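Local coordinates for protein metallophosphoesterase (Clostridium thermocellum, PDB 4J6O) that probably removes 2',3' phosphates from RNA ends as the manganese-binding, calcineurin-like phosphatase domain of the bacterial Pnkp-Hen1 RNA repair system, at residues L34-E39 against Y50-P55; V67-I73 against L115-Q121; L203-T209 against N219-D224. All blocks are in the same frame, centred on the assembly; numbering follows the deposited sequence.

How the interactions relate
Interaction 3 is the buried one: parallel strands of the six-stranded mixed sheet, running into loops whose His208 lies close to a bound citrate and whose Asp224 lies close to the manganese. Interaction 2, partly buried on the opposite side of the chain's centre, joins the loop 67-73 to the helix 115-122 and brings Arg69 near the same metal and citrate. Interaction 1 lies farthest out, a two-stranded hairpin with one face open and the other packed on helices. No segments are shared and none of the three contacts touch; their centres are 24 to 25 Å apart. Backbone hydrogen bonds dominate interactions 1 and 3, whereas every hydrogen bond across interaction 2 uses a side chain of the helix.

Interaction 1: residues L34-E39 against Y50-P55; sequences LGYLIE and YRVTHP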
loop_
_atom_site.group_PDB
_atom_site.type_symbol
_atom_site.label_atom_id
_atom_site.label_comp_id
_atom_site.label_asym_id
_atom_site.label_seq_id
_atom_site.Cartn_x
_atom_site.Cartn_y
_atom_site.Cartn_z
ATOM N N LEU A 34 -9.971 5.467 13.402
ATOM C CA LEU A 34 -8.718 5.300 14.144
ATOM C C LEU A 34 -8.331 6.513 14.974
ATOM O O LEU A 34 -7.253 6.534 15.569
ATOM C CB LEU A 34 -7.565 4.958 13.189
ATOM C CG LEU A 34 -7.692 3.620 12.447
ATOM C CD1 LEU A 34 -6.826 3.657 11.157
ATOM C CD2 LEU A 34 -7.335 2.411 13.311
ATOM N N GLY A 35 -9.176 7.540 14.952
ATOM C CA GLY A 35 -8.896 8.730 15.719
ATOM C C GLY A 35 -8.151 9.860 15.028
ATOM O O GLY A 35 -7.877 10.902 15.649
ATOM N N TYR A 36 -7.834 9.686 13.742
ATOM C CA TYR A 36 -7.241 10.774 12.980
ATOM C C TYR A 36 -8.286 11.818 12.694
ATOM O O TYR A 36 -9.468 11.523 12.600
ATOM C CB TYR A 36 -6.576 10.301 11.657
ATOM C CG TYR A 36 -5.422 9.362 11.925
ATOM C CD1 TYR A 36 -5.651 8.006 12.127
ATOM C CD2 TYR A 36 -4.115 9.841 12.011
ATOM C CE1 TYR A 36 -4.619 7.161 12.438
ATOM C CE2 TYR A 36 -3.071 8.996 12.290
ATOM C CZ TYR A 36 -3.341 7.656 12.500
ATOM O OH TYR A 36 -2.295 6.813 12.820
ATOM N N LEU A 37 -7.813 13.047 12.535
ATOM C CA LEU A 37 -8.642 14.201 12.276
ATOM C C LEU A 37 -8.228 14.710 10.916
ATOM O O LEU A 37 -7.049 15.000 10.687
ATOM C CB LEU A 37 -8.304 15.262 13.316
ATOM C CG LEU A 37 -8.490 14.700 14.718
ATOM C CD1 LEU A 37 -7.789 15.589 15.708
ATOM C CD2 LEU A 37 -9.985 14.601 15.009
ATOM N N ILE A 38 -9.189 14.791 10.003
ATOM C CA ILE A 38 -8.890 15.213 8.644
ATOM C C ILE A 38 -9.521 16.558 8.397
ATOM O O ILE A 38 -10.734 16.751 8.543
ATOM C CB ILE A 38 -9.426 14.205 7.604
ATOM C CG1 ILE A 38 -8.813 12.842 7.807
ATOM C CG2 ILE A 38 -9.166 14.709 6.175
ATOM C CD1 ILE A 38 -9.586 11.835 7.083
ATOM N N GLU A 39 -8.673 17.510 8.064
ATOM C CA GLU A 39 -9.114 18.857 7.808
ATOM C C GLU A 39 -9.067 19.041 6.318
ATOM O O GLU A 39 -8.066 18.721 5.668
ATOM C CB GLU A 39 -8.187 19.855 8.501
ATOM C CG GLU A 39 -8.512 21.312 8.192
ATOM C CD GLU A 39 -7.470 22.315 8.744
ATOM O OE1 GLU A 39 -6.335 21.899 9.109
ATOM O OE2 GLU A 39 -7.793 23.523 8.794
ATOM N N TYR A 50 -5.582 18.495 2.030
ATOM C CA TYR A 50 -5.986 17.935 3.316
ATOM C C TYR A 50 -4.869 18.087 4.359
ATOM O O TYR A 50 -3.704 18.201 4.014
ATOM C CB TYR A 50 -6.358 16.466 3.168
ATOM C CG TYR A 50 -7.432 16.182 2.152
ATOM C CD1 TYR A 50 -8.763 16.511 2.402
ATOM C CD2 TYR A 50 -7.112 15.547 0.952
ATOM C CE1 TYR A 50 -9.752 16.204 1.483
ATOM C CE2 TYR A 50 -8.082 15.260 0.023
ATOM C CZ TYR A 50 -9.400 15.592 0.292
ATOM O OH TYR A 50 -10.360 15.286 -0.643
ATOM N N ARG A 51 -5.238 18.074 5.637
ATOM C CA ARG A 51 -4.252 17.955 6.710
ATOM C C ARG A 51 -4.764 16.981 7.753
ATOM O O ARG A 51 -5.868 17.123 8.266
ATOM C CB ARG A 51 -3.915 19.309 7.346
ATOM C CG ARG A 51 -2.592 19.275 8.086
ATOM C CD ARG A 51 -2.083 20.701 8.503
ATOM N NE ARG A 51 -0.627 20.689 8.683
ATOM C CZ ARG A 51 -0.038 20.433 9.843
ATOM N NH1 ARG A 51 1.286 20.424 9.943
ATOM N NH2 ARG A 51 -0.785 20.219 10.914
ATOM N N VAL A 52 -3.942 15.984 8.068
ATOM C CA VAL A 52 -4.353 14.910 8.974
ATOM C C VAL A 52 -3.519 14.970 10.249
ATOM O O VAL A 52 -2.289 15.109 10.156
ATOM C CB VAL A 52 -4.154 13.531 8.303
ATOM C CG1 VAL A 52 -4.817 12.465 9.177
ATOM C CG2 VAL A 52 -4.788 13.597 6.914
ATOM N N THR A 53 -4.170 14.851 11.417
ATOM C CA THR A 53 -3.456 14.810 12.690
ATOM C C THR A 53 -4.019 13.712 13.576
ATOM O O THR A 53 -5.071 13.144 13.281
ATOM C CB THR A 53 -3.536 16.174 13.405
ATOM O OG1 THR A 53 -4.906 16.535 13.608
ATOM C CG2 THR A 53 -2.847 17.228 12.546
ATOM N N HIS A 54 -3.277 13.391 14.636
ATOM C CA HIS A 54 -3.728 12.435 15.641
ATOM C C HIS A 54 -3.297 12.927 17.039
ATOM O O HIS A 54 -2.110 13.154 17.293
ATOM C CB HIS A 54 -3.189 11.016 15.348
ATOM C CG HIS A 54 -3.953 9.945 16.070
ATOM N ND1 HIS A 54 -3.855 9.755 17.431
ATOM C CD2 HIS A 54 -4.844 9.023 15.624
ATOM C CE1 HIS A 54 -4.669 8.777 17.804
ATOM N NE2 HIS A 54 -5.282 8.313 16.722
ATOM N N PRO A 55 -4.258 13.021 17.940
ATOM C CA PRO A 55 -3.959 13.560 19.276
ATOM C C PRO A 55 -3.040 12.676 20.106
ATOM O O PRO A 55 -2.376 13.191 21.001
ATOM C CB PRO A 55 -5.341 13.678 19.931
ATOM C CG PRO A 55 -6.257 12.839 19.120
ATOM C CD PRO A 55 -5.679 12.744 17.728
#
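Strands 37-40 and 50-53 form a small antiparallel beta hairpin at the edge of the molecule, entered from helix 24-33 through a Schellman motif ending at Gly35. Backbone hydrogen bonds set the register: Leu37 N to Thr53 O (2.8 Å) and Thr53 N to Leu37 O (3.0 Å) make one hydrogen-bonded pair, Glu39 N to Arg51 O (2.8 Å) and Arg51 N to Glu39 O (2.9 Å) the next. Ile38 and Val52 form the non-hydrogen-bonded pair between them. Apolar contacts gather on the face of Ile38 and Val52: Ile38 CG1 meets Val52 CG2 at 4.2 Å, Tyr36 CB meets Val52 CG1 at 3.7 Å, and Val52 rests on Leu79 and Met83 of helix 73-86. The Tyr36 hydroxyl is hydrogen-bonded to Asp15. Leu37, Glu39, Arg51 and Thr53 occupy the other face. Beyond the strands, the edge of the His54 ring meets the face of Tyr36 in a T-shaped stack (centroids 4.6 Å, planes 70°), while His54 NE2 donates to Leu34 O at 2.9 Å.

Interaction 2: residues V67-I73 against L115-Q121; sequences VDRGPKI and LDRTLEQ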
loop_
_atom_site.group_PDB
_atom_site.type_symbol
_atom_site.label_atom_id
_atom_site.label_comp_id
_atom_site.label_asym_id
_atom_site.label_seq_id
_atom_site.Cartn_x
_atom_site.Cartn_y
_atom_site.Cartn_z
ATOM N N VAL A 67 -3.529 3.535 -6.227
ATOM C CA VAL A 67 -4.186 3.885 -7.470
ATOM C C VAL A 67 -4.836 2.685 -8.134
ATOM O O VAL A 67 -4.696 1.572 -7.661
ATOM C CB VAL A 67 -3.151 4.540 -8.435
ATOM C CG1 VAL A 67 -2.460 5.755 -7.754
ATOM C CG2 VAL A 67 -2.073 3.534 -8.827
ATOM N N ASP A 68 -5.629 2.961 -9.181
ATOM C CA ASP A 68 -6.348 1.966 -9.998
ATOM C C ASP A 68 -7.657 1.507 -9.395
ATOM O O ASP A 68 -7.800 1.472 -8.166
ATOM C CB ASP A 68 -5.455 0.762 -10.319
ATOM C CG ASP A 68 -4.305 1.126 -11.291
ATOM O OD1 ASP A 68 -4.176 2.303 -11.675
ATOM O OD2 ASP A 68 -3.523 0.217 -11.609
ATOM N N ARG A 69 -8.632 1.246 -10.272
ATOM C CA ARG A 69 -9.892 0.545 -9.986
ATOM C C ARG A 69 -10.968 1.405 -9.377
ATOM O O ARG A 69 -12.088 1.473 -9.883
ATOM C CB ARG A 69 -9.735 -0.687 -9.109
ATOM C CG ARG A 69 -8.904 -1.803 -9.769
ATOM C CD ARG A 69 -8.881 -3.036 -8.897
ATOM N NE ARG A 69 -8.177 -4.161 -9.548
ATOM C CZ ARG A 69 -7.004 -4.636 -9.146
ATOM N NH1 ARG A 69 -6.345 -4.072 -8.126
ATOM N NH2 ARG A 69 -6.444 -5.674 -9.783
ATOM N N GLY A 70 -10.630 2.050 -8.268
ATOM C CA GLY A 70 -11.667 2.752 -7.511
ATOM C C GLY A 70 -12.069 4.135 -7.994
ATOM O O GLY A 70 -11.491 4.680 -8.936
ATOM N N PRO A 71 -13.044 4.749 -7.322
ATOM C CA PRO A 71 -13.745 5.927 -7.828
ATOM C C PRO A 71 -13.104 7.263 -7.512
ATOM O O PRO A 71 -13.495 8.246 -8.148
ATOM C CB PRO A 71 -15.089 5.850 -7.100
ATOM C CG PRO A 71 -14.708 5.239 -5.808
ATOM C CD PRO A 71 -13.732 4.168 -6.141
ATOM N N LYS A 72 -12.129 7.302 -6.591
ATOM C CA LYS A 72 -11.618 8.567 -6.063
ATOM C C LYS A 72 -10.098 8.511 -5.926
ATOM O O LYS A 72 -9.511 8.863 -4.920
ATOM C CB LYS A 72 -12.318 8.934 -4.736
ATOM C CG LYS A 72 -13.721 9.445 -4.970
ATOM C CD LYS A 72 -14.324 9.899 -3.656
ATOM C CE LYS A 72 -15.793 10.332 -3.832
ATOM N NZ LYS A 72 -16.225 11.059 -2.566
ATOM N N ILE A 73 -9.449 7.998 -6.962
ATOM C CA ILE A 73 -8.003 7.856 -6.967
ATOM C C ILE A 73 -7.212 9.185 -6.719
ATOM O O ILE A 73 -6.231 9.186 -5.980
ATOM C CB ILE A 73 -7.592 7.224 -8.297
ATOM C CG1 ILE A 73 -8.259 5.850 -8.400
ATOM C CG2 ILE A 73 -6.086 7.145 -8.387
ATOM C CD1 ILE A 73 -8.280 5.220 -9.856
ATOM N N LEU A 115 -6.085 0.503 -14.397
ATOM C CA LEU A 115 -5.251 1.655 -14.729
ATOM C C LEU A 115 -6.022 2.679 -15.557
ATOM O O LEU A 115 -5.786 3.889 -15.462
ATOM C CB LEU A 115 -3.945 1.226 -15.444
ATOM C CG LEU A 115 -3.025 2.353 -15.949
ATOM C CD1 LEU A 115 -2.540 3.285 -14.843
ATOM C CD2 LEU A 115 -1.829 1.687 -16.589
ATOM N N ASP A 116 -6.963 2.200 -16.352
ATOM C CA ASP A 116 -7.792 3.103 -17.137
ATOM C C ASP A 116 -8.486 4.096 -16.202
ATOM O O ASP A 116 -8.589 5.275 -16.527
ATOM C CB ASP A 116 -8.832 2.349 -17.969
ATOM C CG ASP A 116 -9.893 1.662 -17.096
ATOM O OD1 ASP A 116 -9.508 0.925 -16.172
ATOM O OD2 ASP A 116 -11.104 1.865 -17.348
ATOM N N ARG A 117 -8.952 3.624 -15.046
ATOM C CA ARG A 117 -9.654 4.543 -14.168
ATOM C C ARG A 117 -8.698 5.601 -13.638
ATOM O O ARG A 117 -9.065 6.748 -13.530
ATOM C CB ARG A 117 -10.297 3.850 -12.943
ATOM C CG ARG A 117 -11.146 2.640 -13.255
ATOM C CD ARG A 117 -12.272 3.011 -14.174
ATOM N NE ARG A 117 -12.914 1.845 -14.781
ATOM C CZ ARG A 117 -13.840 1.094 -14.190
ATOM N NH1 ARG A 117 -14.242 1.356 -12.946
ATOM N NH2 ARG A 117 -14.366 0.069 -14.847
ATOM N N THR A 118 -7.461 5.216 -13.317
ATOM C CA THR A 118 -6.501 6.177 -12.756
ATOM C C THR A 118 -6.255 7.259 -13.812
ATOM O O THR A 118 -6.216 8.461 -13.518
ATOM C CB THR A 118 -5.147 5.512 -12.420
ATOM O OG1 THR A 118 -5.346 4.529 -11.394
ATOM C CG2 THR A 118 -4.090 6.561 -11.930
ATOM N N LEU A 119 -6.098 6.820 -15.048
ATOM C CA LEU A 119 -5.690 7.758 -16.083
ATOM C C LEU A 119 -6.794 8.758 -16.385
ATOM O O LEU A 119 -6.544 9.952 -16.574
ATOM C CB LEU A 119 -5.288 7.005 -17.335
ATOM C CG LEU A 119 -3.995 6.199 -17.158
ATOM C CD1 LEU A 119 -3.739 5.331 -18.409
ATOM C CD2 LEU A 119 -2.815 7.110 -16.829
ATOM N N GLU A 120 -8.022 8.265 -16.408
ATOM C CA GLU A 120 -9.149 9.138 -16.699
ATOM C C GLU A 120 -9.450 10.090 -15.544
ATOM O O GLU A 120 -9.891 11.217 -15.760
ATOM C CB GLU A 120 -10.373 8.331 -17.094
ATOM C CG GLU A 120 -11.046 7.607 -15.982
ATOM C CD GLU A 120 -12.105 6.647 -16.499
ATOM O OE1 GLU A 120 -12.062 6.284 -17.699
ATOM O OE2 GLU A 120 -12.988 6.254 -15.706
ATOM N N GLN A 121 -9.146 9.657 -14.329
ATOM C CA GLN A 121 -9.264 10.539 -13.180
ATOM C C GLN A 121 -8.112 11.553 -13.097
ATOM O O GLN A 121 -8.310 12.712 -12.726
ATOM C CB GLN A 121 -9.432 9.715 -11.898
ATOM C CG GLN A 121 -10.777 8.946 -11.902
ATOM C CD GLN A 121 -10.909 8.028 -10.692
ATOM O OE1 GLN A 121 -10.411 8.353 -9.633
ATOM N NE2 GLN A 121 -11.529 6.840 -10.880
HETATM O O HOH W 1 -14.095 2.995 -10.626
#
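A largely polar loop-to-helix contact, this interaction packs residues 67-73, between strand 59-62 and helix 73-86, against helix 115-122, beside the metal site. Thr118, one helical turn before Gln121, donates through OG1 to Asp68 OD1 at a short 2.5 Å; Asp68 OD2 is held by His96. Gln121 works with both ends of its amide: NE2 donates to Gly70 O (2.9 Å) and OE1 accepts from Ile73 N (2.9 Å), bridging the turn that leads into helix 73-86. Ile73 packs its CD1 against the helix, 3.9 Å from Arg117 CB and 3.4 Å from Thr118 OG1. A water links Arg69 O (2.6 Å) to Arg117 NH1 (2.8 Å), while within the helix Arg117 NE forms a salt bridge with Asp116 OD2 (3.1 Å). The Arg69 side chain starts away from the helix and its NH2 is hydrogen-bonded to a citrate, probably from the crystallisation liquor, near the manganese. The helix thus satisfies backbone and carboxylate groups of the loop that carries Arg69 to the site.

Interaction 3: residues L203-T209 against N219-D224; sequences LVVYGHT and NTINID
Parallel strands 203-206 and 220-222 run with axes 4.8 Å apart at closest approach and 8° between their directions; phi/psi stay extended (Val204 -109°/119°, Ile221 -151°/130°), and bridges pair Val204 with Thr220, Val205 with Ile221 and Tyr206 with Asn222 (CA-CA 4.6, 5.1 and 4.9 Å). Val204, Tyr206, Thr220 and Asn222 share one face, Val205 and Ile221 the other. Leu203 CA lies 3.4 Å from Asn219 O in a CA-H...O contact. Val204 N donates to Asn219 O (3.0 Å), and Val204 O accepts from Ile221 N (2.9 Å). Val205 CG2 meets Ile221 CG2 at 3.9 Å, and Val205 CG1 lies 4.0 Å from Ile223 CD1; Val205 and Ile223 both pack on Ile16 of strand 14-17, in the five-stranded sheet. Tyr206 N donates to Ile221 O (3.0 Å) and Tyr206 O accepts from Ile223 N (2.8 Å). Its p rotamer (chi1 70°) lays the ring over Asn222, whose CB sits 4.0 Å from the ring centroid in a CH-pi contact; a water joins Tyr206 OH and Thr220 OG1, 2.7 Å from each, and Thr220 OG1 is also hydrogen-bonded to Val217 O. At Gly207 the chain leaves the strand, CA 3.8 Å from Asp224 CB. His208 points its CB away, and its ND1 makes a weak hydrogen bond to the citrate. Thr209 O accepts from ND2 (2.9 Å) of Asn222, a t rotamer, whose OD1 accepts from Asp224 N (3.0 Å), closing an Asx turn. Parallel strands whose C-terminal ends carry a Gly-His loop and an aspartate near the metal are characteristic of the calcineurin-like phosphoesterase fold.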
loop_
_atom_site.group_PDB
_atom_site.type_symbol
_atom_site.label_atom_id
_atom_site.label_comp_id
_atom_site.label_asym_id
_atom_site.label_seq_id
_atom_site.Cartn_x
_atom_site.Cartn_y
_atom_site.Cartn_z
ATOM N N LEU A 203 7.883 -8.944 12.817
ATOM C CA LEU A 203 6.535 -9.125 12.329
ATOM C C LEU A 203 6.442 -8.439 10.960
ATOM O O LEU A 203 6.812 -7.269 10.849
ATOM C CB LEU A 203 5.600 -8.416 13.289
ATOM C CG LEU A 203 4.154 -8.200 12.837
ATOM C CD1 LEU A 203 3.436 -9.522 12.699
ATOM C CD2 LEU A 203 3.425 -7.308 13.864
ATOM N N VAL A 204 5.946 -9.137 9.922
ATOM C CA VAL A 204 5.834 -8.506 8.609
ATOM C C VAL A 204 4.379 -8.266 8.331
ATOM O O VAL A 204 3.597 -9.208 8.264
ATOM C CB VAL A 204 6.391 -9.413 7.461
ATOM C CG1 VAL A 204 6.364 -8.669 6.133
ATOM C CG2 VAL A 204 7.800 -9.916 7.836
ATOM N N VAL A 205 4.019 -6.991 8.162
ATOM C CA VAL A 205 2.628 -6.640 7.802
ATOM C C VAL A 205 2.689 -6.220 6.331
ATOM O O VAL A 205 3.485 -5.355 5.951
ATOM C CB VAL A 205 2.143 -5.510 8.677
ATOM C CG1 VAL A 205 0.696 -5.169 8.368
ATOM C CG2 VAL A 205 2.296 -5.881 10.171
ATOM N N TYR A 206 1.851 -6.846 5.517
ATOM C CA TYR A 206 1.915 -6.660 4.079
ATOM C C TYR A 206 0.535 -6.768 3.473
ATOM O O TYR A 206 -0.435 -6.996 4.211
ATOM C CB TYR A 206 2.932 -7.679 3.455
ATOM C CG TYR A 206 2.461 -9.123 3.497
ATOM C CD1 TYR A 206 2.479 -9.871 4.680
ATOM C CD2 TYR A 206 2.061 -9.735 2.327
ATOM C CE1 TYR A 206 2.031 -11.182 4.690
ATOM C CE2 TYR A 206 1.609 -11.046 2.309
ATOM C CZ TYR A 206 1.587 -11.751 3.511
ATOM O OH TYR A 206 1.164 -13.047 3.509
ATOM N N GLY A 207 0.427 -6.563 2.153
ATOM C CA GLY A 207 -0.884 -6.532 1.509
ATOM C C GLY A 207 -0.749 -7.070 0.085
ATOM O O GLY A 207 -0.809 -6.279 -0.882
ATOM N N HIS A 208 -0.557 -8.379 -0.052
ATOM C CA HIS A 208 -0.285 -8.920 -1.369
ATOM C C HIS A 208 -1.557 -9.323 -2.073
ATOM O O HIS A 208 -2.313 -8.460 -2.486
ATOM C CB HIS A 208 0.715 -10.101 -1.308
ATOM C CG HIS A 208 1.337 -10.422 -2.634
ATOM N ND1 HIS A 208 1.202 -9.633 -3.756
ATOM C CD2 HIS A 208 2.154 -11.446 -2.978
ATOM C CE1 HIS A 208 1.875 -10.198 -4.766
ATOM N NE2 HIS A 208 2.459 -11.282 -4.310
ATOM N N THR A 209 -1.803 -10.612 -2.285
ATOM C CA THR A 209 -3.045 -10.941 -2.972
ATOM C C THR A 209 -4.205 -10.683 -1.988
ATOM O O THR A 209 -4.130 -10.967 -0.778
ATOM C CB THR A 209 -3.023 -12.395 -3.520
ATOM O OG1 THR A 209 -2.904 -13.307 -2.443
ATOM C CG2 THR A 209 -1.849 -12.568 -4.423
ATOM N N ASN A 219 5.044 -15.203 11.737
ATOM C CA ASN A 219 5.107 -13.830 12.172
ATOM C C ASN A 219 4.743 -12.900 11.017
ATOM O O ASN A 219 5.487 -11.964 10.755
ATOM C CB ASN A 219 6.527 -13.507 12.644
ATOM C CG ASN A 219 6.569 -12.408 13.700
ATOM O OD1 ASN A 219 5.561 -12.065 14.303
ATOM N ND2 ASN A 219 7.758 -11.871 13.936
ATOM N N THR A 220 3.632 -13.156 10.313
ATOM C CA THR A 220 3.312 -12.304 9.155
ATOM C C THR A 220 1.832 -12.123 9.087
ATOM O O THR A 220 1.101 -13.005 9.505
ATOM C CB THR A 220 3.783 -12.884 7.749
ATOM O OG1 THR A 220 2.931 -13.950 7.316
ATOM C CG2 THR A 220 5.230 -13.411 7.812
ATOM N N ILE A 221 1.378 -11.049 8.457
ATOM C CA ILE A 221 -0.079 -10.906 8.271
ATOM C C ILE A 221 -0.373 -10.101 7.019
ATOM O O ILE A 221 0.176 -9.010 6.823
ATOM C CB ILE A 221 -0.745 -10.242 9.504
ATOM C CG1 ILE A 221 -2.280 -10.123 9.296
ATOM C CG2 ILE A 221 -0.124 -8.899 9.891
ATOM C CD1 ILE A 221 -3.021 -9.746 10.570
ATOM N N ASN A 222 -1.236 -10.637 6.184
ATOM C CA ASN A 222 -1.617 -9.957 4.960
ATOM C C ASN A 222 -2.925 -9.239 5.285
ATOM O O ASN A 222 -3.924 -9.882 5.662
ATOM C CB ASN A 222 -1.855 -11.014 3.881
ATOM C CG ASN A 222 -2.337 -10.418 2.546
ATOM O OD1 ASN A 222 -2.726 -9.262 2.476
ATOM N ND2 ASN A 222 -2.337 -11.244 1.485
ATOM N N ILE A 223 -2.907 -7.926 5.174
ATOM C CA ILE A 223 -4.109 -7.150 5.521
ATOM C C ILE A 223 -4.850 -6.534 4.314
ATOM O O ILE A 223 -5.669 -5.621 4.466
ATOM C CB ILE A 223 -3.772 -6.023 6.537
ATOM C CG1 ILE A 223 -2.814 -4.997 5.950
ATOM C CG2 ILE A 223 -3.230 -6.623 7.856
ATOM C CD1 ILE A 223 -2.704 -3.720 6.870
ATOM N N ASP A 224 -4.571 -7.040 3.106
ATOM C CA ASP A 224 -5.391 -6.614 1.963
ATOM C C ASP A 224 -6.695 -7.388 1.908
ATOM O O ASP A 224 -6.714 -8.504 1.374
ATOM C CB ASP A 224 -4.617 -6.828 0.651
ATOM C CG ASP A 224 -5.404 -6.370 -0.569
ATOM O OD1 ASP A 224 -6.501 -5.835 -0.368
ATOM O OD2 ASP A 224 -4.897 -6.518 -1.725
HETATM O O HOH W 2 0.591 -13.993 6.000
#